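Local coordinates for protein alpha-fucosidase GH29 (Fusarium graminearum, PDB 4PSR) that hydrolyses alpha-L-fucosidic linkages, probably releasing alpha-1,6-linked fucose from the reducing-end N-acetylglucosamine of glycoprotein glycans, at residues T269-K272 with G277-N280; E125-F130 with W224-L229; E22-A27 with R297-T302; K210-L215 with L253-N258. All coordinates share one frame; numbering follows the deposited sequence. Where two conformers were deposited one is given.

Contact 1 (T269-K272 with G277-N280). With NAG (2-acetamido-2-deoxy-beta-D-glucopyranose), chain C; FUL (beta-L-fucopyranose), chain M; TRS (2-amino-2-hydroxymethyl-propane-1,3-diol), chain H.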
# COMPACT_ATOMS: atom_id res chain seq x y z
N THR A 269 -7.29 -4.26 -8.66
CA THR A 269 -8.07 -3.34 -7.86
C THR A 269 -7.82 -3.57 -6.37
O THR A 269 -7.62 -4.71 -5.93
CB THR A 269 -9.59 -3.39 -8.21
OG1 THR A 269 -10.27 -2.26 -7.67
CG2 THR A 269 -10.25 -4.68 -7.73
N THR A 270 -7.72 -2.48 -5.62
CA THR A 270 -7.46 -2.52 -4.19
C THR A 270 -8.68 -2.01 -3.41
O THR A 270 -9.53 -1.28 -3.95
CB THR A 270 -6.19 -1.69 -3.76
OG1 THR A 270 -6.49 -0.30 -3.84
CG2 THR A 270 -4.97 -2.00 -4.61
N TYR A 271 -8.78 -2.41 -2.16
CA TYR A 271 -9.88 -1.94 -1.30
C TYR A 271 -9.34 -1.96 0.13
O TYR A 271 -8.36 -2.67 0.41
CB TYR A 271 -11.16 -2.78 -1.48
CG TYR A 271 -11.02 -4.16 -0.90
CD1 TYR A 271 -10.08 -5.07 -1.38
CD2 TYR A 271 -11.82 -4.54 0.18
CE1 TYR A 271 -9.93 -6.30 -0.81
CE2 TYR A 271 -11.68 -5.78 0.76
CZ TYR A 271 -10.74 -6.65 0.27
OH TYR A 271 -10.57 -7.88 0.89
N LYS A 272 -9.96 -1.19 1.02
CA LYS A 272 -9.43 -1.10 2.40
C LYS A 272 -9.57 -2.44 3.12
O LYS A 272 -10.59 -3.10 3.03
CB LYS A 272 -10.07 0.04 3.18
CG LYS A 272 -9.74 1.41 2.62
CD LYS A 272 -8.23 1.73 2.74
CE LYS A 272 -7.87 3.13 2.29
NZ LYS A 272 -8.37 4.14 3.25
N GLY A 277 -16.33 -5.09 1.24
CA GLY A 277 -17.00 -4.87 -0.03
C GLY A 277 -16.50 -5.68 -1.21
O GLY A 277 -17.27 -5.96 -2.14
N PHE A 278 -15.20 -5.99 -1.23
CA PHE A 278 -14.63 -6.89 -2.22
C PHE A 278 -14.06 -8.11 -1.48
O PHE A 278 -14.05 -8.14 -0.23
CB PHE A 278 -13.48 -6.22 -3.02
CG PHE A 278 -13.87 -5.06 -3.92
CD1 PHE A 278 -15.18 -4.81 -4.30
CD2 PHE A 278 -12.87 -4.21 -4.41
CE1 PHE A 278 -15.49 -3.74 -5.14
CE2 PHE A 278 -13.16 -3.17 -5.25
CZ PHE A 278 -14.48 -2.92 -5.62
N ARG A 279 -13.57 -9.08 -2.24
CA ARG A 279 -12.97 -10.30 -1.70
C ARG A 279 -11.46 -10.29 -1.97
O ARG A 279 -10.99 -9.71 -2.95
CB ARG A 279 -13.62 -11.54 -2.33
CG ARG A 279 -15.16 -11.59 -2.24
CD ARG A 279 -15.64 -12.12 -0.91
NE ARG A 279 -17.10 -12.10 -0.79
CZ ARG A 279 -17.91 -13.10 -1.11
NH1 ARG A 279 -19.21 -12.97 -0.93
NH2 ARG A 279 -17.44 -14.24 -1.60
N ASN A 280 -10.69 -10.95 -1.10
CA ASN A 280 -9.25 -11.05 -1.24
C ASN A 280 -8.85 -12.16 -2.20
O ASN A 280 -7.65 -12.39 -2.41
CB ASN A 280 -8.61 -11.20 0.14
CG ASN A 280 -9.07 -12.43 0.87
OD1 ASN A 280 -9.27 -13.46 0.30
ND2 ASN A 280 -9.22 -12.30 2.18
C1 NAG C . -9.66 -13.41 3.07
C2 NAG C . -9.02 -13.39 4.43
C3 NAG C . -9.53 -14.59 5.24
C4 NAG C . -11.06 -14.61 5.26
C5 NAG C . -11.62 -14.48 3.85
C6 NAG C . -13.12 -14.35 3.80
C7 NAG C . -6.80 -12.50 4.97
C8 NAG C . -5.33 -12.63 4.74
N2 NAG C . -7.57 -13.39 4.34
O3 NAG C . -9.01 -14.50 6.56
O4 NAG C . -11.54 -15.85 5.77
O5 NAG C . -11.07 -13.31 3.21
O6 NAG C . -13.54 -13.14 4.40
O7 NAG C . -7.27 -11.62 5.68
C1 FUL M . -9.09 7.44 4.04
C2 FUL M . -9.74 8.72 3.56
O2 FUL M . -10.89 9.08 4.33
C3 FUL M . -8.67 9.78 3.67
O3 FUL M . -9.23 11.03 3.30
C4 FUL M . -7.54 9.39 2.75
O4 FUL M . -8.00 9.40 1.40
C5 FUL M . -7.03 8.01 3.15
C6 FUL M . -5.95 7.50 2.23
O5 FUL M . -8.07 7.03 3.16
O1 FUL M . -10.07 6.43 4.04
C TRS H . -11.17 -8.72 4.55
C1 TRS H . -12.09 -9.74 3.92
C2 TRS H . -9.76 -9.28 4.70
C3 TRS H . -11.76 -8.28 5.90
N TRS H . -11.15 -7.55 3.66
O1 TRS H . -13.29 -9.07 3.58
O2 TRS H . -9.23 -9.71 3.44
O3 TRS H . -11.68 -9.31 6.86

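Contact 2 (E125-F130 with W224-L229). With FUL (beta-L-fucopyranose), chain M.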
# COMPACT_ATOMS: atom_id res chain seq x y z
N GLU A 125 -11.12 10.99 -7.87
CA GLU A 125 -12.30 11.52 -7.19
C GLU A 125 -12.17 11.10 -5.73
O GLU A 125 -12.05 9.90 -5.46
CB GLU A 125 -13.59 10.99 -7.78
CG GLU A 125 -14.81 11.55 -7.03
CD GLU A 125 -16.14 11.31 -7.68
OE1 GLU A 125 -16.20 10.90 -8.83
OE2 GLU A 125 -17.16 11.53 -6.97
N HIS A 126 -12.18 12.07 -4.83
CA HIS A 126 -12.15 11.76 -3.40
C HIS A 126 -13.59 11.57 -2.89
O HIS A 126 -14.42 11.08 -3.62
CB HIS A 126 -11.33 12.83 -2.66
CG HIS A 126 -10.84 12.39 -1.33
ND1 HIS A 126 -11.45 12.80 -0.16
CD2 HIS A 126 -9.88 11.51 -0.97
CE1 HIS A 126 -10.85 12.23 0.86
NE2 HIS A 126 -9.89 11.43 0.40
N HIS A 127 -13.88 11.94 -1.63
CA HIS A 127 -15.23 11.79 -1.06
C HIS A 127 -16.14 12.98 -1.39
O HIS A 127 -17.34 12.91 -1.09
CB HIS A 127 -15.19 11.74 0.49
CG HIS A 127 -14.34 10.66 1.11
ND1 HIS A 127 -14.27 9.35 0.68
CD2 HIS A 127 -13.57 10.73 2.23
CE1 HIS A 127 -13.50 8.67 1.51
NE2 HIS A 127 -13.04 9.48 2.45
N ASP A 128 -15.60 14.04 -1.99
CA ASP A 128 -16.25 15.34 -2.11
C ASP A 128 -17.08 15.53 -3.37
O ASP A 128 -17.52 16.65 -3.65
CB ASP A 128 -15.22 16.46 -2.03
CG ASP A 128 -14.29 16.50 -3.24
OD1 ASP A 128 -14.11 15.45 -3.91
OD2 ASP A 128 -13.73 17.59 -3.51
N GLY A 129 -17.29 14.48 -4.14
CA GLY A 129 -18.20 14.53 -5.27
C GLY A 129 -17.72 15.15 -6.58
O GLY A 129 -18.52 15.31 -7.52
N PHE A 130 -16.43 15.50 -6.63
CA PHE A 130 -15.83 16.21 -7.77
C PHE A 130 -14.98 15.21 -8.55
O PHE A 130 -13.95 14.74 -8.05
CB PHE A 130 -14.97 17.35 -7.20
CG PHE A 130 -14.41 18.32 -8.24
CD1 PHE A 130 -15.26 19.06 -9.06
CD2 PHE A 130 -13.04 18.55 -8.36
CE1 PHE A 130 -14.77 19.98 -9.99
CE2 PHE A 130 -12.55 19.49 -9.27
CZ PHE A 130 -13.41 20.20 -10.08
N TRP A 224 -7.65 1.93 -7.25
CA TRP A 224 -7.60 1.93 -5.79
C TRP A 224 -8.94 2.45 -5.30
O TRP A 224 -9.43 3.47 -5.80
CB TRP A 224 -6.44 2.83 -5.40
CG TRP A 224 -6.11 3.07 -3.95
CD1 TRP A 224 -4.97 2.63 -3.31
CD2 TRP A 224 -6.80 3.88 -3.00
NE1 TRP A 224 -4.92 3.12 -2.04
CE2 TRP A 224 -6.03 3.88 -1.80
CE3 TRP A 224 -8.01 4.59 -3.02
CZ2 TRP A 224 -6.44 4.55 -0.64
CZ3 TRP A 224 -8.42 5.26 -1.85
CH2 TRP A 224 -7.63 5.23 -0.69
N ASN A 225 -9.55 1.74 -4.33
CA ASN A 225 -10.84 2.12 -3.75
C ASN A 225 -10.75 2.40 -2.28
O ASN A 225 -10.06 1.67 -1.55
CB ASN A 225 -11.89 1.01 -3.92
CG ASN A 225 -12.27 0.79 -5.35
OD1 ASN A 225 -13.25 1.41 -5.84
ND2 ASN A 225 -11.56 -0.10 -6.03
N ASP A 226 -11.48 3.41 -1.81
CA ASP A 226 -11.60 3.68 -0.39
C ASP A 226 -12.80 2.93 0.21
O ASP A 226 -13.49 2.23 -0.48
CB ASP A 226 -11.71 5.20 -0.15
CG ASP A 226 -11.09 5.65 1.15
OD1 ASP A 226 -10.83 4.76 2.02
OD2 ASP A 226 -10.85 6.85 1.32
N PHE A 227 -12.97 3.13 1.51
CA PHE A 227 -13.95 2.41 2.33
C PHE A 227 -15.39 2.78 1.99
O PHE A 227 -15.64 3.62 1.12
CB PHE A 227 -13.68 2.66 3.83
CG PHE A 227 -14.20 3.97 4.34
CD1 PHE A 227 -15.33 4.01 5.13
CD2 PHE A 227 -13.58 5.17 4.04
CE1 PHE A 227 -15.84 5.22 5.61
CE2 PHE A 227 -14.08 6.38 4.53
CZ PHE A 227 -15.22 6.40 5.32
N SER A 228 -16.33 2.16 2.70
CA SER A 228 -17.79 2.31 2.49
C SER A 228 -18.24 1.52 1.26
O SER A 228 -19.31 1.80 0.70
CB SER A 228 -18.25 3.76 2.45
OG SER A 228 -19.67 3.80 2.58
N LEU A 229 -17.47 0.51 0.85
CA LEU A 229 -17.94 -0.46 -0.12
C LEU A 229 -18.93 -1.44 0.57
O LEU A 229 -20.02 -1.71 0.04
CB LEU A 229 -16.77 -1.21 -0.80
CG LEU A 229 -15.74 -0.32 -1.52
CD1 LEU A 229 -14.71 -1.20 -2.15
CD2 LEU A 229 -16.41 0.56 -2.58
C1 FUL M . -9.09 7.44 4.04
C2 FUL M . -9.74 8.72 3.56
O2 FUL M . -10.89 9.08 4.33
C3 FUL M . -8.67 9.78 3.67
O3 FUL M . -9.23 11.03 3.30
C4 FUL M . -7.54 9.39 2.75
O4 FUL M . -8.00 9.40 1.40
C5 FUL M . -7.03 8.01 3.15
C6 FUL M . -5.95 7.50 2.23
O5 FUL M . -8.07 7.03 3.16
O1 FUL M . -10.07 6.43 4.04

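Contact 3 (E22-A27 with R297-T302)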
# COMPACT_ATOMS: atom_id res chain seq x y z
N GLU A 22 2.27 -10.66 -11.28
CA GLU A 22 3.70 -10.59 -11.03
C GLU A 22 4.27 -9.18 -11.19
O GLU A 22 5.11 -8.77 -10.36
CB GLU A 22 4.47 -11.59 -11.89
CG GLU A 22 4.06 -13.02 -11.63
CD GLU A 22 4.24 -13.43 -10.19
OE1 GLU A 22 5.38 -13.42 -9.69
OE2 GLU A 22 3.26 -13.82 -9.54
N TRP A 23 3.83 -8.40 -12.17
CA TRP A 23 4.39 -7.05 -12.33
C TRP A 23 4.12 -6.19 -11.09
O TRP A 23 4.95 -5.33 -10.72
CB TRP A 23 3.89 -6.32 -13.58
CG TRP A 23 2.44 -5.87 -13.54
CD1 TRP A 23 1.38 -6.48 -14.14
CD2 TRP A 23 1.92 -4.69 -12.91
NE1 TRP A 23 0.23 -5.77 -13.90
CE2 TRP A 23 0.52 -4.67 -13.14
CE3 TRP A 23 2.47 -3.66 -12.15
CZ2 TRP A 23 -0.30 -3.67 -12.65
CZ3 TRP A 23 1.63 -2.65 -11.66
CH2 TRP A 23 0.27 -2.67 -11.91
N TYR A 24 2.97 -6.39 -10.45
CA TYR A 24 2.59 -5.61 -9.29
C TYR A 24 3.39 -6.04 -8.07
O TYR A 24 3.83 -5.20 -7.29
CB TYR A 24 1.07 -5.71 -9.08
CG TYR A 24 0.50 -5.05 -7.83
CD1 TYR A 24 0.27 -5.79 -6.69
CD2 TYR A 24 0.19 -3.70 -7.80
CE1 TYR A 24 -0.27 -5.22 -5.56
CE2 TYR A 24 -0.36 -3.11 -6.68
CZ TYR A 24 -0.59 -3.88 -5.57
OH TYR A 24 -1.13 -3.35 -4.42
N ARG A 25 3.63 -7.33 -7.92
CA ARG A 25 4.50 -7.81 -6.86
C ARG A 25 5.94 -7.34 -7.05
O ARG A 25 6.67 -7.11 -6.07
CB ARG A 25 4.46 -9.34 -6.77
CG ARG A 25 3.07 -9.94 -6.57
CD ARG A 25 3.10 -11.45 -6.46
NE ARG A 25 1.73 -11.99 -6.43
CZ ARG A 25 1.24 -12.81 -5.51
NH1 ARG A 25 1.96 -13.26 -4.50
NH2 ARG A 25 -0.02 -13.18 -5.64
N ASP A 26 6.36 -7.18 -8.30
CA ASP A 26 7.70 -6.72 -8.58
C ASP A 26 7.88 -5.23 -8.30
O ASP A 26 9.01 -4.77 -8.12
CB ASP A 26 8.03 -6.94 -10.07
CG ASP A 26 8.20 -8.40 -10.45
OD1 ASP A 26 8.38 -9.28 -9.57
OD2 ASP A 26 8.15 -8.65 -11.68
N ALA A 27 6.79 -4.48 -8.36
CA ALA A 27 6.86 -3.02 -8.40
C ALA A 27 7.30 -2.36 -7.12
O ALA A 27 8.10 -1.42 -7.18
CB ALA A 27 5.52 -2.45 -8.85
N ARG A 297 0.06 -12.85 4.21
CA ARG A 297 -0.19 -13.42 2.89
C ARG A 297 -1.70 -13.60 2.75
O ARG A 297 -2.37 -13.94 3.74
CB ARG A 297 0.51 -14.78 2.73
CG ARG A 297 2.03 -14.69 2.95
CD ARG A 297 2.73 -16.01 2.71
NE ARG A 297 4.19 -15.89 2.81
CZ ARG A 297 4.95 -15.40 1.85
NH1 ARG A 297 4.43 -15.00 0.69
NH2 ARG A 297 6.26 -15.32 2.04
N PRO A 298 -2.25 -13.39 1.55
CA PRO A 298 -1.52 -13.14 0.31
C PRO A 298 -1.05 -11.70 0.16
O PRO A 298 -1.28 -10.84 1.03
CB PRO A 298 -2.55 -13.49 -0.77
CG PRO A 298 -3.85 -13.13 -0.13
CD PRO A 298 -3.69 -13.52 1.30
N TYR A 299 -0.40 -11.46 -0.97
CA TYR A 299 0.19 -10.14 -1.29
C TYR A 299 -0.81 -9.01 -1.05
O TYR A 299 -1.97 -9.09 -1.45
CB TYR A 299 0.64 -10.13 -2.76
CG TYR A 299 1.82 -9.21 -2.97
CD1 TYR A 299 3.13 -9.67 -2.85
CD2 TYR A 299 1.63 -7.84 -3.22
CE1 TYR A 299 4.21 -8.82 -2.98
CE2 TYR A 299 2.72 -6.97 -3.35
CZ TYR A 299 3.98 -7.48 -3.21
OH TYR A 299 5.06 -6.68 -3.31
N TRP A 300 -0.34 -7.95 -0.41
CA TRP A 300 -1.18 -6.83 0.04
C TRP A 300 -0.47 -5.50 -0.27
O TRP A 300 0.67 -5.49 -0.79
CB TRP A 300 -1.48 -6.97 1.57
CG TRP A 300 -0.23 -7.13 2.35
CD1 TRP A 300 0.42 -8.29 2.59
CD2 TRP A 300 0.60 -6.09 2.89
NE1 TRP A 300 1.60 -8.05 3.26
CE2 TRP A 300 1.75 -6.70 3.43
CE3 TRP A 300 0.49 -4.70 2.96
CZ2 TRP A 300 2.76 -5.97 4.05
CZ3 TRP A 300 1.51 -3.97 3.56
CH2 TRP A 300 2.64 -4.62 4.10
N GLN A 301 -1.10 -4.38 0.03
CA GLN A 301 -0.41 -3.09 -0.03
C GLN A 301 -0.86 -2.21 1.10
O GLN A 301 -1.79 -2.58 1.84
CB GLN A 301 -0.55 -2.39 -1.40
CG GLN A 301 -1.94 -1.81 -1.70
CD GLN A 301 -1.85 -0.63 -2.64
OE1 GLN A 301 -1.49 -0.80 -3.83
NE2 GLN A 301 -2.07 0.57 -2.12
N THR A 302 -0.22 -1.06 1.24
CA THR A 302 -0.60 -0.06 2.21
C THR A 302 -0.28 1.31 1.61
O THR A 302 0.53 1.42 0.68
CB THR A 302 0.07 -0.31 3.56
OG1 THR A 302 -0.42 0.60 4.55
CG2 THR A 302 1.56 -0.14 3.47

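Contact 4 (K210-L215 with L253-N258)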
# COMPACT_ATOMS: atom_id res chain seq x y z
N LYS A 210 -19.36 6.21 -12.61
CA LYS A 210 -18.11 6.96 -12.45
C LYS A 210 -16.90 6.06 -12.71
O LYS A 210 -15.96 6.42 -13.47
CB LYS A 210 -18.04 7.59 -11.06
CG LYS A 210 -18.89 8.83 -10.90
CD LYS A 210 -19.01 9.24 -9.43
CE LYS A 210 -19.62 10.62 -9.27
NZ LYS A 210 -19.58 11.00 -7.83
N HIS A 211 -16.86 4.89 -12.07
CA HIS A 211 -15.78 3.94 -12.34
C HIS A 211 -15.68 3.56 -13.81
O HIS A 211 -14.59 3.57 -14.38
CB HIS A 211 -16.00 2.63 -11.59
CG HIS A 211 -15.41 2.56 -10.22
ND1 HIS A 211 -14.14 3.02 -9.94
CD2 HIS A 211 -15.88 2.01 -9.08
CE1 HIS A 211 -13.85 2.74 -8.68
NE2 HIS A 211 -14.89 2.13 -8.13
N ARG A 212 -16.81 3.22 -14.42
CA ARG A 212 -16.84 2.77 -15.80
C ARG A 212 -16.30 3.83 -16.76
O ARG A 212 -15.49 3.55 -17.65
CB ARG A 212 -18.27 2.38 -16.19
CG ARG A 212 -18.46 2.23 -17.70
CD ARG A 212 -19.72 1.46 -18.06
NE ARG A 212 -20.90 2.13 -17.54
CZ ARG A 212 -22.15 1.78 -17.80
NH1 ARG A 212 -23.14 2.48 -17.27
NH2 ARG A 212 -22.41 0.74 -18.58
N GLU A 213 -16.76 5.06 -16.58
CA GLU A 213 -16.39 6.18 -17.45
C GLU A 213 -14.91 6.47 -17.26
O GLU A 213 -14.15 6.62 -18.24
CB GLU A 213 -17.22 7.41 -17.11
CG GLU A 213 -17.06 8.59 -18.07
CD GLU A 213 -17.90 9.74 -17.61
OE1 GLU A 213 -17.61 10.24 -16.49
OE2 GLU A 213 -18.92 10.10 -18.27
N MET A 214 -14.45 6.53 -16.01
CA MET A 214 -13.05 6.82 -15.74
C MET A 214 -12.16 5.73 -16.33
O MET A 214 -11.13 6.02 -16.95
CB MET A 214 -12.80 6.97 -14.22
CG MET A 214 -11.31 7.10 -13.80
SD MET A 214 -10.42 5.53 -13.75
CE MET A 214 -11.23 4.76 -12.34
N LEU A 215 -12.54 4.47 -16.17
CA LEU A 215 -11.59 3.42 -16.53
C LEU A 215 -11.52 3.21 -18.05
O LEU A 215 -10.46 2.87 -18.58
CB LEU A 215 -11.86 2.14 -15.75
CG LEU A 215 -13.05 1.24 -16.09
CD1 LEU A 215 -12.71 0.29 -17.25
CD2 LEU A 215 -13.53 0.45 -14.88
N LEU A 253 -16.50 -4.99 -10.75
CA LEU A 253 -15.44 -5.98 -10.82
C LEU A 253 -15.45 -6.68 -12.18
O LEU A 253 -14.41 -6.81 -12.84
CB LEU A 253 -15.57 -6.98 -9.65
CG LEU A 253 -15.35 -6.40 -8.26
CD1 LEU A 253 -15.74 -7.41 -7.17
CD2 LEU A 253 -13.87 -5.97 -8.09
N ALA A 254 -16.62 -7.16 -12.59
CA ALA A 254 -16.70 -7.83 -13.89
C ALA A 254 -16.32 -6.90 -15.06
O ALA A 254 -15.59 -7.30 -15.96
CB ALA A 254 -18.10 -8.45 -14.12
N TYR A 255 -16.80 -5.65 -15.02
CA TYR A 255 -16.50 -4.71 -16.09
C TYR A 255 -15.01 -4.43 -16.21
O TYR A 255 -14.43 -4.53 -17.29
CB TYR A 255 -17.29 -3.42 -15.92
CG TYR A 255 -17.28 -2.52 -17.12
CD1 TYR A 255 -18.31 -2.55 -18.05
CD2 TYR A 255 -16.25 -1.61 -17.34
CE1 TYR A 255 -18.32 -1.73 -19.15
CE2 TYR A 255 -16.27 -0.76 -18.43
CZ TYR A 255 -17.32 -0.84 -19.34
OH TYR A 255 -17.36 -0.01 -20.44
N TYR A 256 -14.38 -4.13 -15.08
CA TYR A 256 -12.96 -3.83 -15.08
C TYR A 256 -12.13 -5.06 -15.47
O TYR A 256 -11.21 -4.94 -16.29
CB TYR A 256 -12.56 -3.31 -13.71
CG TYR A 256 -11.12 -2.82 -13.60
CD1 TYR A 256 -10.49 -2.15 -14.66
CD2 TYR A 256 -10.39 -3.00 -12.43
CE1 TYR A 256 -9.19 -1.65 -14.53
CE2 TYR A 256 -9.09 -2.51 -12.30
CZ TYR A 256 -8.50 -1.85 -13.35
OH TYR A 256 -7.21 -1.37 -13.19
N PHE A 257 -12.43 -6.23 -14.90
CA PHE A 257 -11.65 -7.42 -15.21
C PHE A 257 -11.84 -7.83 -16.68
O PHE A 257 -10.91 -8.28 -17.34
CB PHE A 257 -12.00 -8.58 -14.25
CG PHE A 257 -11.70 -8.30 -12.80
CD1 PHE A 257 -10.84 -7.28 -12.41
CD2 PHE A 257 -12.28 -9.08 -11.82
CE1 PHE A 257 -10.59 -7.06 -11.07
CE2 PHE A 257 -12.05 -8.84 -10.47
CZ PHE A 257 -11.17 -7.85 -10.09
N ASN A 258 -13.03 -7.60 -17.23
CA ASN A 258 -13.24 -7.86 -18.66
C ASN A 258 -12.47 -6.87 -19.54
O ASN A 258 -11.90 -7.25 -20.55
CB ASN A 258 -14.73 -7.82 -19.03
CG ASN A 258 -15.45 -9.07 -18.61
OD1 ASN A 258 -14.86 -10.15 -18.59
ND2 ASN A 258 -16.74 -8.94 -18.30

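Contact 1 (T269-K272 with G277-N280)
Y271 and F278 carry most of this contact, in which the loop after strand 268-272 of the TIM barrel folds back over the strand's end. The packing is apolar. F278 CB sits over the middle of the Y271 ring, 3.8 Å from its centroid and 10° off the normal, a CH-pi contact. F278 CD2 packs on Y271 CB at 3.7 Å. The side chains run antiparallel past one another, their rings inclined at 50° with centroids 5.7 Å apart. Y271 can lie against F278 in this way because its CG stands between the backbone N and the carbonyl carbon (chi1 71°). Farther back, F278 CE2 approaches T269 OG1 at 3.9 Å; beta-branched threonine suits a strand, and its buried hydroxyl is satisfied by the I223 carbonyl.

Polar contacts gather at the ends. K272 points its amine to the fucose, NZ giving a hydrogen bond to FUL O5. A Tris molecule, probably from the crystallisation liquor, links the phenol and the asparagine: its N donates to Y271 OH at 2.8 Å, and N280 ND2 donates to its O2 at 2.9 Å. N280 ND2 is also bonded covalently to NAG C1, at 1.5 Å.

Contact 2 (E125-F130 with W224-L229)
The imidazole of H127 meets D226 and F227 at the C-terminal end of a TIM barrel, where the loops after strands 119-125 and 222-225 line the fucose pocket. H126 NE2 lies above one face of the H127 ring, toward its rim, while fucose O2 sits at the ring's edge, in its plane. The H126 ring likewise turns its edge to the sugar. The F227 ring stands almost perpendicular to that of H127, at 88°, with D226 OD1 in plane at its own edge.

Across the contact the touching atom of H127 is CE1. It packs against D226 OD2 at 3.2 Å, imidazole and carboxylate planes being 23° apart, with no hydrogen bond between the two segments. The same CE1 lies 3.8 Å from F227 CE2. H127 ND1 is hydrogen-bonded to the carbonyl of H171, and H171 ND1 is bonded to D226 OD2, so H171, which follows the intervening strand 165-170, ties the two segments together.

Histidine suits position 127 because its two ring nitrogens can bond protein and sugar at once. H127 NE2 is hydrogen-bonded to fucose O2 (2.9 Å), H126 NE2 to O4 at the same distance and weakly to O3. D226 OD1 accepts from fucose O1 at 2.7 Å. That oxygen also takes F227 N-H at 2.7 Å, on its anti side and 34° out of the carboxylate plane, and forms a salt bridge with K272. Nearby, W224 CZ2 and CH2 both touch the methyl carbon C6 of fucose at 4.1 Å.

Contact 3 (E22-A27 with R297-T302)
Y24 reaches from helix 22-27 to Q301 on strand 300-305, and its side chain packs on I222, V268 and T270, so that the helix covers the N-terminal end of the TIM barrel. The long phenol carries a hydroxyl into the buried interior, where the amide oxygen accepts its proton: Y24 OH donates to Q301 OE1 at 2.6 Å, meeting a lone pair in the carbonyl plane with a C=O...O angle of 112°. Phenol and amide planes lie 9° apart. On the way, Y24 CE1 brushes Y299 CD2 at 4.0 Å.

R25 runs alongside Y299 in the opposite sense. Its CG rests over the ring face, 3.8 Å from the centroid, a CH-pi contact. The chain stays extended to NE, which carries the guanidinium beyond the ring so that one flat face comes over Y299 CB. NE bonds to the A20 carbonyl and NH1 forms a salt bridge with E531 of helix 526-532, which R297 also grips. Y299 OH is 3.2 Å from R25 O and hydrogen-bonded to N338.

Arginine thus serves twice, its methylenes packing on the Y299 face while its charge reaches a carboxylate. E531 probably offsets part of the R25-R297 repulsion and joins the barrel to its C-terminal helix.

Contact 4 (K210-L215 with L253-N258)
Y255 of helix 246-263 projects toward helix 200-218, meeting R212 and L215. These two helices flank strand 222-225 in the TIM barrel, and their short segments run almost parallel, at 11° and 10.5 Å apart at closest approach of the axes. From CB, which points to the neighbouring helix, the tyrosine side chain extends with CG opposite the backbone N (chi1 -167°). On one side of the ring, CD2 and CE2 meet L215 CD1, CE2 at 3.9 Å, with the methyl in the plane of the ring at its edge. Farther out the ring face takes over. In one of the two modelled conformers of R212, its CD lies over this face in a CH-pi contact, 3.6 Å from Y255 CZ, and its CG is near CE2. At the tip, OH has both of these methylenes at 3.7 Å and is hydrogen-bonded to D216.

L215 uses its other branch on the next residue, CD2 coming to Y256 CD1 at 4.0 Å. A branched leucine can therefore wedge between two successive tyrosines. Y256 sends its OH to the P220 carbonyl, and L215 and Y256 both also touch I223 on strand 222-225.

The R212 guanidinium pairs with D209, while its CH2 groups meet the aromatic face. The interface is consequently apolar between the helices, while the polar ends of R212, Y255 and Y256 are satisfied beside it.

In the fold
All four contacts belong to the (beta/alpha)8 barrel. Contact 3 closes the widest loop of chain, joining the helix before the first strand to the seventh, and the other three are nested within it. Contacts 2 and 4 alternate along the sequence, because helices 200-218 and 246-263 come immediately before and after strand 222-225; contact 1 follows on neighbouring strand 268-272. Contacts 1 and 2, centres 13 Å apart, shape the fucose site at the C-terminal strand ends. Contact 4 backs them from the outer helical layer, through K210 with E125 and L253 with F278. Contact 3, its centre about 22 Å from that of contact 2, packs the opposite barrel end, where Q301 still touches W224 and T270.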